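Local coordinates for pseudoazurin (Blue copper protein) (Sinorhizobium meliloti, PDB 3TU6), which binds a single copper ion and, as a periplasmic blue copper protein of the cupredoxin family, probably carries electrons between redox partners, at residues H83-A91 and Y108-I119; E2-N10 and A19-A27. All coordinates share one frame; numbering follows the deposited sequence. Where two conformers were deposited one is given.

Contact 1: H83-A91 and Y108-I119; sequences HVGMGMIGA and YPGKSKAAAEKI. With CU (copper (II) ion), chain B.
The copper-binding loop of the cupredoxin site rests here on the turn and first part of the C-terminal helix, Gly85, Gly87 and Ile89 lying on Lys111, Ser112 and Ala115. The loop holds two of the copper ligands, His83 through ND1 (2.1 Å from the copper ion) and Met88 through SD at a longer 2.5 Å; His42 and Cys80 complete the site. Between these ligands the chain turns, Met88 N bonding back to His83 O, and one backbone bond reaches the helix segment: Lys111 N donates to Gly85 O over 2.9 Å, nearly straight (167°) but from above the carbonyl plane. Gly110, at positive phi in a type II' turn from Pro109 to Ser112, lies against this carbonyl, and a CB there would strike Gly85 O. Ser112 OG turns back within its own segment to Pro109 O (2.6 Å), leaving its CB against Val84 O. This is the pseudoazurin form of the cupredoxin fold, with helix 112-125 laid beside strand 89-94 of the barrel. Ile89 is the side chain most covered by the helix segment: chi1 58° turns CG1 to Ala115 CB (3.8 Å), and the extended chi2 carries CD1 on to Ser112 O (3.3 Å) and Ala116 CB. Shortened to an alanine, this residue would probably open a gap between the strand and Ala115 and Ala116, and leave Ile119 CD1 without the CG1 it packs on. Ala116 CB covers one face of the Tyr108 ring, whose OH bonds to Val103 O. Farther along, Ala91 CB meets Ile119 CG2 at 3.5 Å.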
loop_
_atom_site.group_PDB
_atom_site.type_symbol
_atom_site.label_atom_id
_atom_site.label_comp_id
_atom_site.label_asym_id
_atom_site.label_seq_id
_atom_site.Cartn_x
_atom_site.Cartn_y
_atom_site.Cartn_z
ATOM N N HIS A 83 -5.072 2.671 11.753
ATOM C CA HIS A 83 -5.067 4.054 11.272
ATOM C C HIS A 83 -5.647 4.252 9.866
ATOM O O HIS A 83 -5.484 5.324 9.282
ATOM C CB HIS A 83 -3.642 4.614 11.330
ATOM C CG HIS A 83 -2.980 4.437 12.662
ATOM N ND1 HIS A 83 -1.878 3.629 12.844
ATOM C CD2 HIS A 83 -3.274 4.952 13.879
ATOM C CE1 HIS A 83 -1.515 3.663 14.114
ATOM N NE2 HIS A 83 -2.346 4.457 14.764
ATOM N N VAL A 84 -6.334 3.245 9.325
ATOM C CA VAL A 84 -6.912 3.364 7.981
ATOM C C VAL A 84 -7.905 4.526 7.905
ATOM O O VAL A 84 -7.899 5.284 6.935
ATOM C CB VAL A 84 -7.590 2.057 7.491
ATOM C CG1 VAL A 84 -8.713 1.626 8.428
ATOM C CG2 VAL A 84 -8.109 2.236 6.066
ATOM N N GLY A 85 -8.730 4.679 8.939
ATOM C CA GLY A 85 -9.690 5.779 9.013
ATOM C C GLY A 85 -9.036 7.150 9.060
ATOM O O GLY A 85 -9.644 8.143 8.661
ATOM N N MET A 86 -7.798 7.197 9.552
ATOM C CA MET A 86 -6.992 8.418 9.562
ATOM C C MET A 86 -6.248 8.636 8.239
ATOM O O MET A 86 -5.573 9.652 8.068
ATOM C CB MET A 86 -5.981 8.373 10.712
ATOM C CG MET A 86 -6.608 8.199 12.090
ATOM S SD MET A 86 -5.380 8.150 13.409
ATOM C CE MET A 86 -4.787 9.841 13.383
ATOM N N GLY A 87 -6.360 7.681 7.318
ATOM C CA GLY A 87 -5.801 7.811 5.972
ATOM C C GLY A 87 -4.534 7.014 5.708
ATOM O O GLY A 87 -3.884 7.216 4.681
ATOM N N MET A 88 -4.183 6.100 6.612
ATOM C CA MET A 88 -2.951 5.326 6.470
ATOM C C MET A 88 -3.136 4.143 5.518
ATOM O O MET A 88 -3.326 2.999 5.944
ATOM C CB MET A 88 -2.438 4.850 7.835
ATOM C CG MET A 88 -1.054 4.219 7.769
ATOM S SD MET A 88 -0.181 4.165 9.346
ATOM C CE MET A 88 1.365 3.427 8.825
ATOM N N ILE A 89 -3.095 4.438 4.220
ATOM C CA ILE A 89 -3.069 3.407 3.186
ATOM C C ILE A 89 -1.868 3.628 2.269
ATOM O O ILE A 89 -1.290 4.718 2.232
ATOM C CB ILE A 89 -4.371 3.379 2.349
ATOM C CG1 ILE A 89 -4.633 4.730 1.676
ATOM C CG2 ILE A 89 -5.557 2.997 3.224
ATOM C CD1 ILE A 89 -5.725 4.675 0.619
ATOM N N GLY A 90 -1.499 2.581 1.540
ATOM C CA GLY A 90 -0.419 2.655 0.563
ATOM C C GLY A 90 -0.714 1.796 -0.647
ATOM O O GLY A 90 -1.679 1.027 -0.655
ATOM N N ALA A 91 0.124 1.926 -1.669
ATOM C CA ALA A 91 -0.040 1.171 -2.903
ATOM C C ALA A 91 1.274 0.537 -3.341
ATOM O O ALA A 91 2.350 1.099 -3.124
ATOM C CB ALA A 91 -0.575 2.076 -4.000
ATOM N N TYR A 108 -13.159 2.684 0.705
ATOM C CA TYR A 108 -12.147 3.509 1.363
ATOM C C TYR A 108 -12.798 4.306 2.495
ATOM O O TYR A 108 -13.356 5.380 2.257
ATOM C CB TYR A 108 -11.490 4.457 0.358
ATOM C CG TYR A 108 -10.656 3.750 -0.686
ATOM C CD1 TYR A 108 -9.383 3.280 -0.383
ATOM C CD2 TYR A 108 -11.139 3.553 -1.978
ATOM C CE1 TYR A 108 -8.612 2.628 -1.336
ATOM C CE2 TYR A 108 -10.374 2.904 -2.939
ATOM C CZ TYR A 108 -9.113 2.442 -2.610
ATOM O OH TYR A 108 -8.350 1.795 -3.555
ATOM N N PRO A 109 -12.736 3.779 3.733
ATOM C CA PRO A 109 -13.416 4.412 4.859
ATOM C C PRO A 109 -12.657 5.608 5.429
ATOM O O PRO A 109 -11.428 5.587 5.504
ATOM C CB PRO A 109 -13.476 3.290 5.896
ATOM C CG PRO A 109 -12.263 2.488 5.633
ATOM C CD PRO A 109 -12.016 2.560 4.149
ATOM N N GLY A 110 -13.395 6.638 5.832
ATOM C CA GLY A 110 -12.806 7.806 6.476
ATOM C C GLY A 110 -11.867 8.572 5.562
ATOM O O GLY A 110 -12.186 8.815 4.395
ATOM N N LYS A 111 -10.700 8.930 6.090
ATOM C CA LYS A 111 -9.737 9.765 5.366
ATOM C C LYS A 111 -8.926 9.010 4.306
ATOM O O LYS A 111 -8.206 9.637 3.526
ATOM C CB LYS A 111 -8.792 10.455 6.353
ATOM C CG LYS A 111 -9.493 11.420 7.299
ATOM C CD LYS A 111 -8.499 12.204 8.137
ATOM C CE LYS A 111 -9.192 13.281 8.950
ATOM N NZ LYS A 111 -8.223 14.128 9.697
ATOM N N SER A 112 -9.042 7.681 4.269
ATOM C CA SER A 112 -8.362 6.874 3.246
ATOM C C SER A 112 -8.896 7.120 1.832
ATOM O O SER A 112 -8.226 6.787 0.853
ATOM C CB SER A 112 -8.455 5.379 3.574
ATOM O OG SER A 112 -9.794 4.924 3.551
ATOM N N LYS A 113 -10.099 7.687 1.726
ATOM C CA LYS A 113 -10.665 8.058 0.427
ATOM C C LYS A 113 -9.853 9.181 -0.222
ATOM O O LYS A 113 -9.515 9.104 -1.403
ATOM C CB LYS A 113 -12.134 8.474 0.571
ATOM C CG LYS A 113 -12.846 8.811 -0.744
ATOM C CD LYS A 113 -12.794 7.657 -1.742
ATOM C CE LYS A 113 -13.634 7.942 -2.975
ATOM N NZ LYS A 113 -13.501 6.861 -3.992
ATOM N N ALA A 114 -9.545 10.218 0.555
ATOM C CA ALA A 114 -8.695 11.315 0.085
ATOM C C ALA A 114 -7.256 10.841 -0.143
ATOM O O ALA A 114 -6.588 11.291 -1.075
ATOM C CB ALA A 114 -8.721 12.471 1.075
ATOM N N ALA A 115 -6.791 9.932 0.711
ATOM C CA ALA A 115 -5.467 9.328 0.561
ATOM C C ALA A 115 -5.374 8.502 -0.722
ATOM O O ALA A 115 -4.357 8.538 -1.413
ATOM C CB ALA A 115 -5.140 8.464 1.768
ATOM N N ALA A 116 -6.436 7.761 -1.029
ATOM C CA ALA A 116 -6.495 6.960 -2.252
ATOM C C ALA A 116 -6.475 7.851 -3.496
ATOM O O ALA A 116 -5.763 7.562 -4.458
ATOM C CB ALA A 116 -7.732 6.074 -2.251
ATOM N N GLU A 117 -7.249 8.934 -3.464
ATOM C CA GLU A 117 -7.272 9.909 -4.560
ATOM C C GLU A 117 -5.888 10.502 -4.841
ATOM O O GLU A 117 -5.531 10.726 -5.998
ATOM C CB GLU A 117 -8.275 11.030 -4.264
ATOM C CG GLU A 117 -9.735 10.606 -4.429
ATOM C CD GLU A 117 -10.725 11.673 -3.987
ATOM O OE1 GLU A 117 -10.309 12.829 -3.749
ATOM O OE2 GLU A 117 -11.928 11.355 -3.879
ATOM N N LYS A 118 -5.117 10.751 -3.782
ATOM C CA LYS A 118 -3.738 11.222 -3.920
ATOM C C LYS A 118 -2.844 10.139 -4.529
ATOM O O LYS A 118 -1.989 10.431 -5.367
ATOM C CB LYS A 118 -3.177 11.652 -2.563
ATOM N N ILE A 119 -3.050 8.895 -4.101
ATOM C CA ILE A 119 -2.291 7.754 -4.613
ATOM C C ILE A 119 -2.570 7.508 -6.096
ATOM O O ILE A 119 -1.641 7.277 -6.871
ATOM C CB ILE A 119 -2.590 6.467 -3.806
ATOM C CG1 ILE A 119 -1.930 6.544 -2.427
ATOM C CG2 ILE A 119 -2.085 5.232 -4.544
ATOM C CD1 ILE A 119 -2.452 5.520 -1.443
HETATM CU CU CU B . -0.736 2.768 11.344
#

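Contact 2: E2-N10 and A19-A27; sequences EEYRVEMLN and AFEPAVIRA
Two antiparallel strands of the N-terminal beta hairpin pair here, 3-9 with 19-27, inside the barrel sheet and close to the copper site. Pairing is regular at the end nearer the copper. Glu7 and Glu21 form one hydrogen-bonded pair, with Glu7 N to Glu21 O at 2.8 Å and Glu21 N to Glu7 O at 2.9 Å; Leu9 and Ala19 form another. Between them Met8 and Phe20 make the non-hydrogen-bonded pair and lie side by side. Met8 CG is 3.6 Å from Phe20 CE1, and SD follows at the ring's edge, 5.2 Å from its centroid, a Met-aromatic contact. Tyr78 meets the same ring edge-to-face. On the other face of the sheet Leu9 CD1 crosses to the aliphatic root of Glu21, touching CB at 3.8 Å. Here strand 19-27 is broken: after Glu21 a cis peptide leads into Pro22, whose CD lies 3.6 Å from Arg5 O, and backbone pairing gives way to side chains. Val6 spans the break. With CG1 anti to the backbone N (chi1 176°) and CG2 beside that N, its branches part, CG1 against Phe20 CB and CG2 packed tightly on Ile25 CG1 at 3.4 Å, while Val33 and Phe35 of strand 32-36 also touch it. Toward the N terminus Tyr4 CE2 comes within 4.0 Å of Ala27 CB.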
loop_
_atom_site.group_PDB
_atom_site.type_symbol
_atom_site.label_atom_id
_atom_site.label_comp_id
_atom_site.label_asym_id
_atom_site.label_seq_id
_atom_site.Cartn_x
_atom_site.Cartn_y
_atom_site.Cartn_z
ATOM N N GLU A 2 14.296 -7.473 -7.228
ATOM C CA GLU A 2 14.627 -6.319 -6.396
ATOM C C GLU A 2 13.815 -6.379 -5.104
ATOM O O GLU A 2 12.666 -6.829 -5.102
ATOM C CB GLU A 2 14.349 -5.009 -7.141
ATOM C CG GLU A 2 15.048 -4.885 -8.497
ATOM C CD GLU A 2 16.556 -5.066 -8.418
ATOM O OE1 GLU A 2 17.173 -4.585 -7.446
ATOM O OE2 GLU A 2 17.129 -5.690 -9.336
ATOM N N GLU A 3 14.427 -5.935 -4.009
ATOM C CA GLU A 3 13.801 -5.961 -2.691
ATOM C C GLU A 3 13.626 -4.534 -2.198
ATOM O O GLU A 3 14.608 -3.811 -2.020
ATOM C CB GLU A 3 14.664 -6.759 -1.710
ATOM C CG GLU A 3 14.990 -8.172 -2.184
ATOM C CD GLU A 3 15.685 -9.012 -1.127
ATOM O OE1 GLU A 3 16.458 -8.452 -0.321
ATOM O OE2 GLU A 3 15.460 -10.240 -1.107
ATOM N N TYR A 4 12.373 -4.133 -1.985
ATOM C CA TYR A 4 12.047 -2.760 -1.601
ATOM C C TYR A 4 11.592 -2.659 -0.149
ATOM O O TYR A 4 11.237 -3.662 0.476
ATOM C CB TYR A 4 10.979 -2.200 -2.539
ATOM C CG TYR A 4 11.454 -2.121 -3.971
ATOM C CD1 TYR A 4 12.440 -1.212 -4.342
ATOM C CD2 TYR A 4 10.935 -2.966 -4.951
ATOM C CE1 TYR A 4 12.895 -1.138 -5.650
ATOM C CE2 TYR A 4 11.385 -2.898 -6.268
ATOM C CZ TYR A 4 12.365 -1.979 -6.608
ATOM O OH TYR A 4 12.819 -1.896 -7.902
ATOM N N ARG A 5 11.620 -1.434 0.375
ATOM C CA ARG A 5 11.263 -1.152 1.765
ATOM C C ARG A 5 10.176 -0.086 1.843
ATOM O O ARG A 5 10.254 0.935 1.164
ATOM C CB ARG A 5 12.487 -0.654 2.536
ATOM C CG ARG A 5 13.603 -1.672 2.699
ATOM C CD ARG A 5 13.197 -2.809 3.618
ATOM N NE ARG A 5 14.352 -3.523 4.161
ATOM C CZ ARG A 5 15.117 -3.095 5.166
ATOM N NH1 ARG A 5 14.874 -1.930 5.764
ATOM N NH2 ARG A 5 16.142 -3.835 5.575
ATOM N N VAL A 6 9.168 -0.335 2.676
ATOM C CA VAL A 6 8.154 0.662 2.999
ATOM C C VAL A 6 8.105 0.833 4.511
ATOM O O VAL A 6 7.775 -0.107 5.233
ATOM C CB VAL A 6 6.761 0.247 2.497
ATOM C CG1 VAL A 6 5.709 1.260 2.941
ATOM C CG2 VAL A 6 6.764 0.104 0.987
ATOM N N GLU A 7 8.442 2.028 4.986
ATOM C CA GLU A 7 8.444 2.310 6.417
ATOM C C GLU A 7 7.043 2.661 6.904
ATOM O O GLU A 7 6.316 3.403 6.243
ATOM C CB GLU A 7 9.412 3.448 6.737
ATOM C CG GLU A 7 10.867 3.111 6.442
ATOM C CD GLU A 7 11.831 4.178 6.925
ATOM O OE1 GLU A 7 12.964 3.821 7.305
ATOM O OE2 GLU A 7 11.458 5.370 6.927
ATOM N N MET A 8 6.673 2.112 8.058
ATOM C CA MET A 8 5.397 2.420 8.703
ATOM C C MET A 8 5.676 3.458 9.787
ATOM O O MET A 8 6.361 3.166 10.769
ATOM C CB MET A 8 4.776 1.148 9.291
ATOM C CG MET A 8 4.734 -0.019 8.305
ATOM S SD MET A 8 3.793 -1.457 8.869
ATOM C CE MET A 8 4.880 -2.088 10.154
ATOM N N LEU A 9 5.156 4.671 9.595
ATOM C CA LEU A 9 5.572 5.835 10.382
ATOM C C LEU A 9 4.406 6.621 10.974
ATOM O O LEU A 9 3.314 6.674 10.397
ATOM C CB LEU A 9 6.394 6.780 9.503
ATOM C CG LEU A 9 7.742 6.265 9.001
ATOM C CD1 LEU A 9 8.224 7.104 7.826
ATOM C CD2 LEU A 9 8.761 6.271 10.127
ATOM N N ASN A 10 4.663 7.249 12.119
ATOM C CA ASN A 10 3.710 8.173 12.728
ATOM C C ASN A 10 3.697 9.509 11.993
ATOM O O ASN A 10 2.636 10.093 11.782
ATOM C CB ASN A 10 4.044 8.406 14.207
ATOM C CG ASN A 10 3.785 7.185 15.070
ATOM O OD1 ASN A 10 3.374 6.132 14.580
ATOM N ND2 ASN A 10 4.022 7.322 16.368
ATOM N N ALA A 19 1.391 7.259 8.263
ATOM C CA ALA A 19 1.693 7.151 6.838
ATOM C C ALA A 19 2.687 6.045 6.505
ATOM O O ALA A 19 3.623 5.787 7.262
ATOM C CB ALA A 19 2.217 8.487 6.324
ATOM N N PHE A 20 2.468 5.397 5.362
ATOM C CA PHE A 20 3.464 4.515 4.768
ATOM C C PHE A 20 4.379 5.356 3.879
ATOM O O PHE A 20 3.892 6.161 3.079
ATOM C CB PHE A 20 2.800 3.421 3.933
ATOM C CG PHE A 20 1.976 2.453 4.737
ATOM C CD1 PHE A 20 2.584 1.450 5.481
ATOM C CD2 PHE A 20 0.589 2.530 4.731
ATOM C CE1 PHE A 20 1.821 0.547 6.216
ATOM C CE2 PHE A 20 -0.178 1.631 5.462
ATOM C CZ PHE A 20 0.438 0.641 6.206
ATOM N N GLU A 21 5.690 5.173 4.033
ATOM C CA GLU A 21 6.680 5.908 3.245
ATOM C C GLU A 21 7.646 4.937 2.565
ATOM O O GLU A 21 8.378 4.211 3.243
ATOM C CB GLU A 21 7.457 6.884 4.131
ATOM C CG GLU A 21 8.417 7.783 3.361
ATOM C CD GLU A 21 9.032 8.864 4.227
ATOM O OE1 GLU A 21 8.430 9.216 5.262
ATOM O OE2 GLU A 21 10.118 9.364 3.868
ATOM N N PRO A 22 7.657 4.912 1.216
ATOM C CA PRO A 22 6.851 5.680 0.260
ATOM C C PRO A 22 5.409 5.180 0.177
ATOM O O PRO A 22 5.140 4.009 0.449
ATOM C CB PRO A 22 7.577 5.455 -1.066
ATOM C CG PRO A 22 8.214 4.145 -0.915
ATOM C CD PRO A 22 8.623 4.043 0.520
ATOM N N ALA A 23 4.493 6.072 -0.190
ATOM C CA ALA A 23 3.083 5.719 -0.337
ATOM C C ALA A 23 2.848 4.827 -1.556
ATOM O O ALA A 23 1.921 4.015 -1.563
ATOM C CB ALA A 23 2.234 6.979 -0.438
ATOM N N VAL A 24 3.686 4.987 -2.581
ATOM C CA VAL A 24 3.549 4.249 -3.835
ATOM C C VAL A 24 4.882 3.622 -4.248
ATOM O O VAL A 24 5.798 4.329 -4.671
ATOM C CB VAL A 24 3.053 5.172 -4.971
ATOM C CG1 VAL A 24 2.927 4.400 -6.278
ATOM C CG2 VAL A 24 1.726 5.807 -4.593
ATOM N N ILE A 25 4.979 2.299 -4.111
ATOM C CA ILE A 25 6.132 1.534 -4.591
ATOM C C ILE A 25 5.897 1.121 -6.043
ATOM O O ILE A 25 4.823 0.623 -6.379
ATOM C CB ILE A 25 6.358 0.252 -3.752
ATOM C CG1 ILE A 25 6.890 0.599 -2.358
ATOM C CG2 ILE A 25 7.328 -0.695 -4.453
ATOM C CD1 ILE A 25 8.329 1.075 -2.345
ATOM N N ARG A 26 6.900 1.336 -6.895
ATOM C CA ARG A 26 6.843 0.895 -8.289
ATOM C C ARG A 26 7.788 -0.286 -8.486
ATOM O O ARG A 26 9.004 -0.113 -8.578
ATOM C CB ARG A 26 7.200 2.041 -9.242
ATOM C CG ARG A 26 6.334 3.291 -9.090
ATOM C CD ARG A 26 4.845 3.006 -9.269
ATOM N NE ARG A 26 4.525 2.481 -10.598
ATOM C CZ ARG A 26 4.056 3.201 -11.621
ATOM N NH1 ARG A 26 3.802 2.603 -12.779
ATOM N NH2 ARG A 26 3.834 4.508 -11.506
ATOM N N ALA A 27 7.212 -1.484 -8.543
ATOM C CA ALA A 27 7.980 -2.721 -8.642
ATOM C C ALA A 27 7.679 -3.454 -9.943
ATOM O O ALA A 27 6.790 -3.064 -10.700
ATOM C CB ALA A 27 7.668 -3.618 -7.456
#

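Overall arrangement
From the N terminus, contact 2 comes first and closes the short hairpin connection between 2-10 and 19-27. The chain then supplies strand 32-36 and the strands up to 74-79 before contact 1 brings 108-119 back to 83-91 across a 16-residue connection that includes helix 100-104. The two contacts are in series, neither nested nor crossed, with centres about 15 Å apart. They meet because strands 19-27 and 89-94 are neighbours in the sheet: backbone bonds probably run from Ala91 N to Ala23 O and from Ile25 N to Ala91 O. Phe20 packs on Met88 near the copper, and Val24 touches Ile119, bringing hairpin, metal loop and C-terminal helix together.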